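Local structure of putative succinylglutamate desuccinylase / aspartoacylase (Shewanella amazonensis, 3FMC) at residues E46-A51 with L251-E256; Y193-Y198 with L276-K281; L287-K292 with V361-F366. The protein probably acts as a zinc-dependent hydrolase of the succinylglutamate desuccinylase / aspartoacylase family. All blocks are in the same frame, centred on the assembly; numbering follows the deposited sequence. Where two conformers were deposited one is given.

Interaction 1: residues E46-A51 with L251-E256; sequences EVQGNA and LDDALE
The CB of Ala51 sits against the CB of Ala254 at 3.6 Å, and this methyl pair is the centre of the contact. Ala254 CB also rests on the backbone of Ala51, 3.6 Å from its carbonyl C. Leu251 flanks the pair. It starts out away from residues 46-51, yet its CD2 turns back to within 4.0 Å of Ala51 CB. With such small side chains, the CA atoms of Ala51 and Ala254 come within 5.7 Å of each other.

On the other flank, Gln48 reaches to the first turn of helix 251-267. CG is anti to the backbone N (chi1 176°), and a bend at chi2 (76°) follows. NE2 ends 3.7 Å from Ala254 CB. It is also 3.5 Å from Ala254 N, but both are donors and do not bond. The amide is held from other directions. Its OE1 accepts from the backbone N of Asp250, just before Leu251. Water 1 lies 2.9 Å from NE2 and also reaches OD2 of Asp253. That carboxylate also forms salt bridges, OD1 with Lys179 and OD2 with Arg248.

The contact joins helices 48-60 and 251-267 of the catalytic domain. It lies at a subunit interface: Leu321 of the second subunit packs on Ala51, and Glu302 of that subunit accepts from Leu251 N. Glu46 takes no part in the packing, but with His43 and His172 it faces a vacant point, consistent with a zinc site. The helices meet through methyl groups, while the buried amide of Gln48 is satisfied by Asp250 N and by water 1.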
loop_
_atom_site.group_PDB
_atom_site.type_symbol
_atom_site.label_atom_id
_atom_site.label_comp_id
_atom_site.label_asym_id
_atom_site.label_seq_id
_atom_site.Cartn_x
_atom_site.Cartn_y
_atom_site.Cartn_z
ATOM N N GLU C 46 -7.709 -0.969 -14.953
ATOM C CA GLU C 46 -8.128 -1.480 -16.280
ATOM C C GLU C 46 -8.868 -0.414 -17.053
ATOM O O GLU C 46 -10.010 -0.588 -17.427
ATOM C CB GLU C 46 -8.921 -2.788 -16.073
ATOM C CG GLU C 46 -8.070 -3.873 -15.339
ATOM C CD GLU C 46 -8.756 -5.172 -15.138
ATOM O OE1 GLU C 46 -9.911 -5.343 -15.651
ATOM O OE2 GLU C 46 -8.127 -6.083 -14.488
ATOM N N VAL C 47 -8.154 0.677 -17.312
ATOM C CA VAL C 47 -8.749 1.899 -17.826
ATOM C C VAL C 47 -9.072 1.890 -19.317
ATOM O O VAL C 47 -9.848 2.698 -19.756
ATOM C CB VAL C 47 -7.907 3.153 -17.425
ATOM C CG1 VAL C 47 -7.908 3.333 -15.857
ATOM C CG2 VAL C 47 -6.468 3.120 -17.978
ATOM N N GLN C 48 -8.502 0.965 -20.096
ATOM C CA GLN C 48 -8.767 0.981 -21.537
ATOM C C GLN C 48 -10.250 0.828 -21.880
ATOM O O GLN C 48 -10.720 1.316 -22.919
ATOM C CB GLN C 48 -7.899 -0.088 -22.219
ATOM C CG GLN C 48 -8.160 -0.249 -23.757
ATOM C CD GLN C 48 -7.580 0.830 -24.593
ATOM O OE1 GLN C 48 -7.325 1.952 -24.142
ATOM N NE2 GLN C 48 -7.399 0.519 -25.863
ATOM N N GLY C 49 -11.011 0.143 -21.029
ATOM C CA GLY C 49 -12.439 -0.011 -21.236
ATOM C C GLY C 49 -13.201 1.306 -21.344
ATOM O O GLY C 49 -14.225 1.368 -22.022
ATOM N N ASN C 50 -12.701 2.355 -20.701
ATOM C CA ASN C 50 -13.287 3.694 -20.839
ATOM C C ASN C 50 -13.095 4.208 -22.278
ATOM O O ASN C 50 -14.007 4.844 -22.869
ATOM C CB ASN C 50 -12.654 4.681 -19.849
ATOM C CG ASN C 50 -12.908 4.269 -18.400
ATOM O OD1 ASN C 50 -14.038 4.024 -18.041
ATOM N ND2 ASN C 50 -11.852 4.101 -17.613
ATOM N N ALA C 51 -11.907 3.958 -22.818
ATOM C CA ALA C 51 -11.568 4.377 -24.191
ATOM C C ALA C 51 -12.443 3.597 -25.159
ATOM O O ALA C 51 -12.879 4.148 -26.208
ATOM C CB ALA C 51 -10.033 4.129 -24.499
ATOM N N LEU C 251 -6.383 5.007 -27.846
ATOM C CA LEU C 251 -7.642 5.319 -28.553
ATOM C C LEU C 251 -7.784 4.589 -29.888
ATOM O O LEU C 251 -8.852 4.050 -30.193
ATOM C CB LEU C 251 -7.826 6.830 -28.694
ATOM C CG LEU C 251 -8.181 7.529 -27.377
ATOM C CD1 LEU C 251 -7.997 9.054 -27.519
ATOM C CD2 LEU C 251 -9.572 7.163 -27.016
ATOM N N ASP C 252 -6.703 4.461 -30.637
ATOM C CA ASP C 252 -6.792 3.711 -31.895
ATOM C C ASP C 252 -7.115 2.256 -31.654
ATOM O O ASP C 252 -7.936 1.647 -32.362
ATOM C CB ASP C 252 -5.471 3.761 -32.666
ATOM C CG ASP C 252 -5.221 5.094 -33.316
ATOM O OD1 ASP C 252 -6.167 5.888 -33.454
ATOM O OD2 ASP C 252 -4.061 5.327 -33.692
ATOM N N ASP C 253 -6.448 1.664 -30.665
ATOM C CA ASP C 253 -6.726 0.260 -30.363
ATOM C C ASP C 253 -8.174 0.085 -29.861
ATOM O O ASP C 253 -8.864 -0.872 -30.215
ATOM C CB ASP C 253 -5.702 -0.262 -29.343
ATOM C CG ASP C 253 -5.593 -1.769 -29.349
ATOM O OD1 ASP C 253 -5.722 -2.358 -30.441
ATOM O OD2 ASP C 253 -5.318 -2.347 -28.272
ATOM N N ALA C 254 -8.645 1.027 -29.041
ATOM C CA ALA C 254 -10.027 1.016 -28.528
ATOM C C ALA C 254 -11.076 1.106 -29.669
ATOM O O ALA C 254 -12.179 0.556 -29.571
ATOM C CB ALA C 254 -10.212 2.166 -27.527
ATOM N N LEU C 255 -10.736 1.806 -30.741
ATOM C CA LEU C 255 -11.617 1.878 -31.920
ATOM C C LEU C 255 -11.818 0.481 -32.521
ATOM O O LEU C 255 -12.944 0.090 -32.856
ATOM C CB LEU C 255 -11.061 2.861 -32.946
ATOM C CG LEU C 255 -11.991 3.162 -34.139
ATOM C CD1 LEU C 255 -13.458 3.619 -33.726
ATOM C CD2 LEU C 255 -11.241 4.156 -35.026
ATOM N N GLU C 256 -10.737 -0.270 -32.672
ATOM C CA GLU C 256 -10.828 -1.652 -33.163
ATOM C C GLU C 256 -11.756 -2.488 -32.293
ATOM O O GLU C 256 -12.620 -3.216 -32.782
ATOM C CB GLU C 256 -9.428 -2.300 -33.224
ATOM C CG GLU C 256 -9.468 -3.836 -33.232
ATOM C CD GLU C 256 -8.109 -4.478 -33.420
ATOM O OE1 GLU C 256 -7.500 -4.237 -34.480
ATOM O OE2 GLU C 256 -7.676 -5.255 -32.528
HETATM O O HOH W 1 -7.590 -2.332 -26.479
#

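Interaction 2: residues Y193-Y198 with L276-K281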
loop_
_atom_site.group_PDB
_atom_site.type_symbol
_atom_site.label_atom_id
_atom_site.label_comp_id
_atom_site.label_asym_id
_atom_site.label_seq_id
_atom_site.Cartn_x
_atom_site.Cartn_y
_atom_site.Cartn_z
ATOM N N TYR C 193 -18.105 -12.974 -33.699
ATOM C CA TYR C 193 -18.466 -11.581 -34.058
ATOM C C TYR C 193 -17.519 -10.533 -33.544
ATOM O O TYR C 193 -17.297 -9.497 -34.198
ATOM C CB TYR C 193 -19.925 -11.312 -33.652
ATOM C CG TYR C 193 -20.841 -12.294 -34.313
ATOM C CD1 TYR C 193 -21.222 -12.147 -35.657
ATOM C CD2 TYR C 193 -21.270 -13.412 -33.651
ATOM C CE1 TYR C 193 -22.012 -13.092 -36.286
ATOM C CE2 TYR C 193 -22.069 -14.351 -34.266
ATOM C CZ TYR C 193 -22.441 -14.186 -35.582
ATOM O OH TYR C 193 -23.248 -15.167 -36.143
ATOM N N PHE C 194 -16.935 -10.771 -32.366
ATOM C CA PHE C 194 -15.958 -9.844 -31.823
ATOM C C PHE C 194 -14.604 -9.997 -32.561
ATOM O O PHE C 194 -14.422 -10.955 -33.313
ATOM C CB PHE C 194 -15.785 -10.063 -30.305
ATOM C CG PHE C 194 -17.048 -9.821 -29.510
ATOM C CD1 PHE C 194 -17.373 -8.547 -29.063
ATOM C CD2 PHE C 194 -17.906 -10.854 -29.213
ATOM C CE1 PHE C 194 -18.542 -8.329 -28.344
ATOM C CE2 PHE C 194 -19.065 -10.637 -28.470
ATOM C CZ PHE C 194 -19.366 -9.381 -28.033
ATOM N N SER C 195 -13.721 -9.024 -32.361
ATOM C CA SER C 195 -12.367 -8.983 -32.933
ATOM C C SER C 195 -11.336 -9.421 -31.859
ATOM O O SER C 195 -10.378 -8.696 -31.529
ATOM C CB SER C 195 -12.075 -7.568 -33.414
ATOM O OG SER C 195 -13.037 -7.207 -34.403
ATOM N N ILE C 196 -11.566 -10.631 -31.354
ATOM C CA ILE C 196 -10.772 -11.183 -30.262
ATOM C C ILE C 196 -10.251 -12.576 -30.644
ATOM O O ILE C 196 -11.034 -13.524 -30.811
ATOM C CB ILE C 196 -11.612 -11.204 -28.973
ATOM C CG1 ILE C 196 -12.058 -9.755 -28.632
ATOM C CG2 ILE C 196 -10.760 -11.791 -27.814
ATOM C CD1 ILE C 196 -12.998 -9.567 -27.439
ATOM N N PRO C 197 -8.919 -12.708 -30.728
ATOM C CA PRO C 197 -8.297 -13.961 -31.192
ATOM C C PRO C 197 -8.445 -15.163 -30.263
ATOM O O PRO C 197 -8.430 -16.284 -30.731
ATOM C CB PRO C 197 -6.824 -13.546 -31.403
ATOM C CG PRO C 197 -6.575 -12.428 -30.451
ATOM C CD PRO C 197 -7.916 -11.687 -30.370
ATOM N N TYR C 198 -8.608 -14.943 -28.950
ATOM C CA TYR C 198 -8.638 -16.052 -27.977
ATOM C C TYR C 198 -9.816 -15.985 -27.042
ATOM O O TYR C 198 -10.050 -14.962 -26.388
ATOM C CB TYR C 198 -7.304 -16.070 -27.205
ATOM C CG TYR C 198 -6.127 -16.421 -28.113
ATOM C CD1 TYR C 198 -5.946 -17.738 -28.544
ATOM C CD2 TYR C 198 -5.275 -15.462 -28.607
ATOM C CE1 TYR C 198 -4.931 -18.074 -29.414
ATOM C CE2 TYR C 198 -4.223 -15.814 -29.463
ATOM C CZ TYR C 198 -4.082 -17.125 -29.861
ATOM O OH TYR C 198 -3.053 -17.525 -30.707
ATOM N N LEU C 276 -20.328 -6.653 -40.451
ATOM C CA LEU C 276 -19.858 -8.057 -40.507
ATOM C C LEU C 276 -18.574 -8.239 -39.703
ATOM O O LEU C 276 -17.780 -7.312 -39.588
ATOM C CB LEU C 276 -19.616 -8.525 -41.960
ATOM C CG LEU C 276 -20.835 -8.639 -42.874
ATOM C CD1 LEU C 276 -20.418 -9.211 -44.227
ATOM C CD2 LEU C 276 -21.909 -9.518 -42.241
ATOM N N PRO C 277 -18.360 -9.440 -39.148
ATOM C CA PRO C 277 -17.153 -9.662 -38.347
ATOM C C PRO C 277 -15.868 -9.494 -39.123
ATOM O O PRO C 277 -15.806 -9.822 -40.342
ATOM C CB PRO C 277 -17.280 -11.131 -37.919
ATOM C CG PRO C 277 -18.693 -11.424 -38.006
ATOM C CD PRO C 277 -19.173 -10.655 -39.213
ATOM N N LYS C 278 -14.861 -8.967 -38.426
ATOM C CA LYS C 278 -13.532 -8.819 -38.989
ATOM C C LYS C 278 -13.012 -10.208 -39.298
ATOM O O LYS C 278 -13.141 -11.114 -38.473
ATOM C CB LYS C 278 -12.617 -8.146 -38.005
ATOM C CG LYS C 278 -11.207 -7.937 -38.505
ATOM C CD LYS C 278 -10.386 -7.268 -37.425
ATOM C CE LYS C 278 -8.931 -7.056 -37.851
ATOM N NZ LYS C 278 -8.137 -6.732 -36.645
ATOM N N PRO C 279 -12.467 -10.414 -40.520
ATOM C CA PRO C 279 -11.942 -11.755 -40.771
ATOM C C PRO C 279 -10.575 -11.904 -40.009
ATOM O O PRO C 279 -9.728 -10.988 -39.998
ATOM C CB PRO C 279 -11.829 -11.818 -42.308
ATOM C CG PRO C 279 -11.746 -10.427 -42.741
ATOM C CD PRO C 279 -12.296 -9.520 -41.683
HETATM N N MSE C 280 -10.464 -13.012 -39.275
HETATM C CA MSE C 280 -9.285 -13.332 -38.452
HETATM C C MSE C 280 -9.496 -14.726 -37.906
HETATM O O MSE C 280 -10.628 -15.211 -37.842
HETATM C CB MSE C 280 -9.089 -12.327 -37.307
HETATM C CG MSE C 280 -10.277 -12.209 -36.377
HETATM SE SE MSE C 280 -9.990 -10.876 -35.061
HETATM C CE MSE C 280 -8.895 -11.895 -33.919
ATOM N N LYS C 281 -8.406 -15.406 -37.545
ATOM C CA LYS C 281 -8.530 -16.755 -36.954
ATOM C C LYS C 281 -8.944 -16.537 -35.508
ATOM O O LYS C 281 -8.489 -15.576 -34.875
ATOM C CB LYS C 281 -7.212 -17.526 -36.982
ATOM C CG LYS C 281 -6.769 -17.987 -38.353
ATOM C CD LYS C 281 -7.446 -19.277 -38.762
ATOM C CE LYS C 281 -6.707 -19.903 -39.930
ATOM N NZ LYS C 281 -6.403 -18.882 -40.983
HETATM O O HOH W 2 -15.188 -8.198 -35.632
#
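Met280, modelled as selenomethionine, reaches from the 276-281 loop onto residues 195 to 197. Its CB points toward that segment, and CG lies between the backbone N and the carbonyl carbon (chi1 57°). SE comes next and rests on the backbone of Ser195, 3.7 Å from its CA. The chain then bends at chi3 (-79°). This turns CE onto Pro197, where it lies 3.3 Å from N and 3.7 Å from CB. The 3.5 Å between CE and Pro197 CA is tight.

At the other end, Pro277 CG approaches Tyr193 CD1 at 3.5 Å. The two side chains lie side by side and point the same way, and His267 stacks on the tyrosine ring. Between these ends, Lys278 CB passes 3.7 Å from Ser195 OG.

Both segments lead into neighbouring parallel strands, 198-202 and 283-286. Pro197 O accepts a backbone hydrogen bond from Tyr283. Water 2 is one polar link between the loops. It donates to Tyr193 O, accepts from Lys278 N at 2.9 Å and bonds to Ser195 OG. Arg282 NH2 is a second, bonding to Phe194 O and Lys278 O. Side chains pack on backbone; polar groups meet through water 2 and Arg282.

Interaction 3: residues L287-K292 with V361-F366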
loop_
_atom_site.group_PDB
_atom_site.type_symbol
_atom_site.label_atom_id
_atom_site.label_comp_id
_atom_site.label_asym_id
_atom_site.label_seq_id
_atom_site.Cartn_x
_atom_site.Cartn_y
_atom_site.Cartn_z
ATOM N N LEU C 287 -12.455 -23.455 -20.050
ATOM C CA LEU C 287 -11.858 -22.764 -18.908
ATOM C C LEU C 287 -10.942 -23.638 -18.072
ATOM O O LEU C 287 -9.906 -23.152 -17.584
ATOM C CB LEU C 287 -12.944 -22.178 -18.035
ATOM C CG LEU C 287 -12.494 -21.370 -16.816
ATOM C CD1 LEU C 287 -11.735 -20.094 -17.228
ATOM C CD2 LEU C 287 -13.735 -21.091 -15.934
ATOM N N LYS C 288 -11.306 -24.903 -17.912
ATOM C CA LYS C 288 -10.482 -25.856 -17.124
ATOM C C LYS C 288 -9.059 -26.026 -17.689
ATOM O O LYS C 288 -8.132 -26.433 -16.974
ATOM C CB LYS C 288 -11.170 -27.222 -17.012
ATOM C CG LYS C 288 -11.152 -28.020 -18.304
ATOM C CD LYS C 288 -11.831 -29.383 -18.193
ATOM C CE LYS C 288 -11.793 -30.056 -19.592
ATOM N NZ LYS C 288 -12.608 -31.306 -19.727
ATOM N N ASN C 289 -8.879 -25.720 -18.976
ATOM C CA ASN C 289 -7.573 -25.822 -19.619
ATOM C C ASN C 289 -6.739 -24.521 -19.639
ATOM O O ASN C 289 -5.677 -24.450 -20.247
ATOM C CB ASN C 289 -7.783 -26.397 -21.018
ATOM C CG ASN C 289 -8.271 -27.819 -20.973
ATOM O OD1 ASN C 289 -7.882 -28.567 -20.077
ATOM N ND2 ASN C 289 -9.139 -28.202 -21.909
ATOM N N TYR C 290 -7.235 -23.507 -18.930
ATOM C CA TYR C 290 -6.563 -22.216 -18.752
ATOM C C TYR C 290 -5.740 -22.355 -17.466
ATOM O O TYR C 290 -6.312 -22.503 -16.379
ATOM C CB TYR C 290 -7.601 -21.090 -18.672
ATOM C CG TYR C 290 -7.081 -19.664 -18.741
ATOM C CD1 TYR C 290 -6.046 -19.302 -19.591
ATOM C CD2 TYR C 290 -7.677 -18.650 -17.969
ATOM C CE1 TYR C 290 -5.590 -17.971 -19.656
ATOM C CE2 TYR C 290 -7.268 -17.325 -18.058
ATOM C CZ TYR C 290 -6.230 -16.984 -18.907
ATOM O OH TYR C 290 -5.798 -15.676 -19.012
ATOM N N ARG C 291 -4.428 -22.399 -17.618
ATOM C CA ARG C 291 -3.472 -22.691 -16.555
ATOM C C ARG C 291 -2.651 -21.497 -16.071
ATOM O O ARG C 291 -2.270 -20.631 -16.856
ATOM C CB ARG C 291 -2.482 -23.744 -17.090
ATOM C CG ARG C 291 -3.149 -24.972 -17.730
ATOM C CD ARG C 291 -4.104 -25.679 -16.811
ATOM N NE ARG C 291 -3.478 -26.171 -15.576
ATOM C CZ ARG C 291 -2.801 -27.322 -15.456
ATOM N NH1 ARG C 291 -2.624 -28.132 -16.499
ATOM N NH2 ARG C 291 -2.275 -27.664 -14.274
ATOM N N LYS C 292 -2.336 -21.512 -14.782
ATOM C CA LYS C 292 -1.547 -20.496 -14.122
ATOM C C LYS C 292 -0.141 -21.072 -13.909
ATOM O O LYS C 292 0.036 -22.136 -13.292
ATOM C CB LYS C 292 -2.173 -20.129 -12.779
ATOM C CG LYS C 292 -3.573 -19.554 -12.866
ATOM C CD LYS C 292 -4.223 -19.451 -11.507
ATOM C CE LYS C 292 -5.666 -19.096 -11.565
ATOM N NZ LYS C 292 -6.268 -18.876 -10.182
ATOM N N VAL C 361 -1.878 -19.249 -19.237
ATOM C CA VAL C 361 -1.695 -19.908 -20.514
ATOM C C VAL C 361 -2.876 -20.770 -20.914
ATOM O O VAL C 361 -3.326 -21.609 -20.142
ATOM C CB VAL C 361 -0.420 -20.823 -20.429
ATOM C CG1 VAL C 361 -0.145 -21.518 -21.776
ATOM C CG2 VAL C 361 0.770 -20.001 -19.974
HETATM N N MSE C 362 -3.437 -20.545 -22.120
HETATM C CA MSE C 362 -4.481 -21.441 -22.612
HETATM C C MSE C 362 -3.793 -22.665 -23.191
HETATM O O MSE C 362 -2.818 -22.532 -23.949
HETATM C CB MSE C 362 -5.313 -20.782 -23.732
HETATM C CG MSE C 362 -6.062 -19.617 -23.236
HETATM SE SE MSE C 362 -7.268 -18.925 -24.635
HETATM C CE MSE C 362 -7.955 -17.372 -23.699
ATOM N N THR C 363 -4.246 -23.829 -22.773
ATOM C CA THR C 363 -3.749 -25.085 -23.267
ATOM C C THR C 363 -4.934 -25.812 -23.951
ATOM O O THR C 363 -6.130 -25.449 -23.776
ATOM C CB THR C 363 -3.182 -25.969 -22.128
ATOM O OG1 THR C 363 -4.242 -26.385 -21.257
ATOM C CG2 THR C 363 -2.101 -25.201 -21.359
ATOM N N LYS C 364 -4.599 -26.848 -24.727
ATOM C CA LYS C 364 -5.639 -27.652 -25.432
ATOM C C LYS C 364 -6.548 -26.700 -26.254
ATOM O O LYS C 364 -7.780 -26.821 -26.294
ATOM C CB LYS C 364 -6.403 -28.517 -24.456
ATOM C CG LYS C 364 -5.452 -29.515 -23.721
ATOM C CD LYS C 364 -6.184 -30.166 -22.572
ATOM C CE LYS C 364 -5.401 -31.326 -21.946
ATOM N NZ LYS C 364 -3.971 -30.999 -21.931
ATOM N N VAL C 365 -5.880 -25.808 -26.953
ATOM C CA VAL C 365 -6.525 -24.784 -27.762
ATOM C C VAL C 365 -6.990 -25.336 -29.102
ATOM O O VAL C 365 -6.319 -26.180 -29.709
ATOM C CB VAL C 365 -5.559 -23.603 -27.962
ATOM C CG1 VAL C 365 -6.126 -22.595 -28.957
ATOM C CG2 VAL C 365 -5.231 -22.940 -26.580
ATOM N N PHE C 366 -8.146 -24.873 -29.567
ATOM C CA PHE C 366 -8.629 -25.280 -30.870
ATOM C C PHE C 366 -9.242 -24.121 -31.597
ATOM O O PHE C 366 -9.624 -23.124 -30.989
ATOM C CB PHE C 366 -9.645 -26.380 -30.697
ATOM C CG PHE C 366 -10.763 -26.014 -29.826
ATOM C CD1 PHE C 366 -11.961 -25.517 -30.366
ATOM C CD2 PHE C 366 -10.697 -26.241 -28.439
ATOM C CE1 PHE C 366 -13.045 -25.225 -29.514
ATOM C CE2 PHE C 366 -11.788 -25.925 -27.585
ATOM C CZ PHE C 366 -12.957 -25.425 -28.144
HETATM O O HOH W 3 -9.904 -26.745 -24.457
HETATM O O HOH W 4 -3.451 -28.197 -19.276
#
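Thr363 turns OG1 to a place between its backbone N and carbonyl carbon (chi1 67°), which brings the hydroxyl to the carbonyl O of Asn289. In Tyr290, chi1 -169° sets CG anti to the backbone N; the ring's CD1 then meets Met362 CG. The frame is an antiparallel beta pair between strands 290-294 and 357-363. Arg291 and Val361 form a hydrogen-bonded pair, with Arg291 N to Val361 O at 2.9 Å and Val361 N to Arg291 O at 2.8 Å. Tyr290 and Met362 form the non-hydrogen-bonded pair next to it.

Asn289, the last residue of a 3-10 segment, extends the pairing. Its O takes two donors from one residue. Thr363 OG1 donates at 2.6 Å, in the carbonyl plane and on a lone pair. Thr363 N donates at 3.0 Å, tilted from that plane.

The side chains of Tyr290 and Met362 share one face of the pair. Met362 CG lies 3.7 Å from Tyr290 CD1, and His180 and Ile344 touch both side chains. Arg291 and Val361 share the other face. Trp146 of the third subunit packs on Val361 and Thr363 there, and makes a cation-pi contact with Arg291.

Next in the chain, the side chain of Lys364 crosses that of Asn289 at about a right angle. Its CD is 3.4 Å from Asn289 OD1, while its NZ forms a salt bridge with Glu339. Water 3 joins Asn289 ND2 to Lys364 O. Arg291 CG packs 3.8 Å from Thr363 CG2. At the edge of the guanidinium, in its plane, water 4 accepts from Arg291 NH1 and donates to Thr363 OG1 at 2.8 Å.

How the interactions relate
Interaction 2 touches both of the others. Its centre is about 17 Å from that of interaction 1 and about 20 Å from that of interaction 3. Toward interaction 1, the link is a long, weak ion pair of Lys278 NZ with Glu256 OE1, 3.4 Å apart; it rests on one of two Glu256 conformers and is doubtful. Toward interaction 3, Tyr198 CB packs on Met362 CE at 3.8 Å. Interactions 1 and 3 do not touch; their nearest atoms are about 11 Å apart. Interaction 1 includes Glu46 of the possible zinc site. Interactions 1 and 3 each meet a different neighbouring subunit, whereas no other chain of the assembly touches interaction 2.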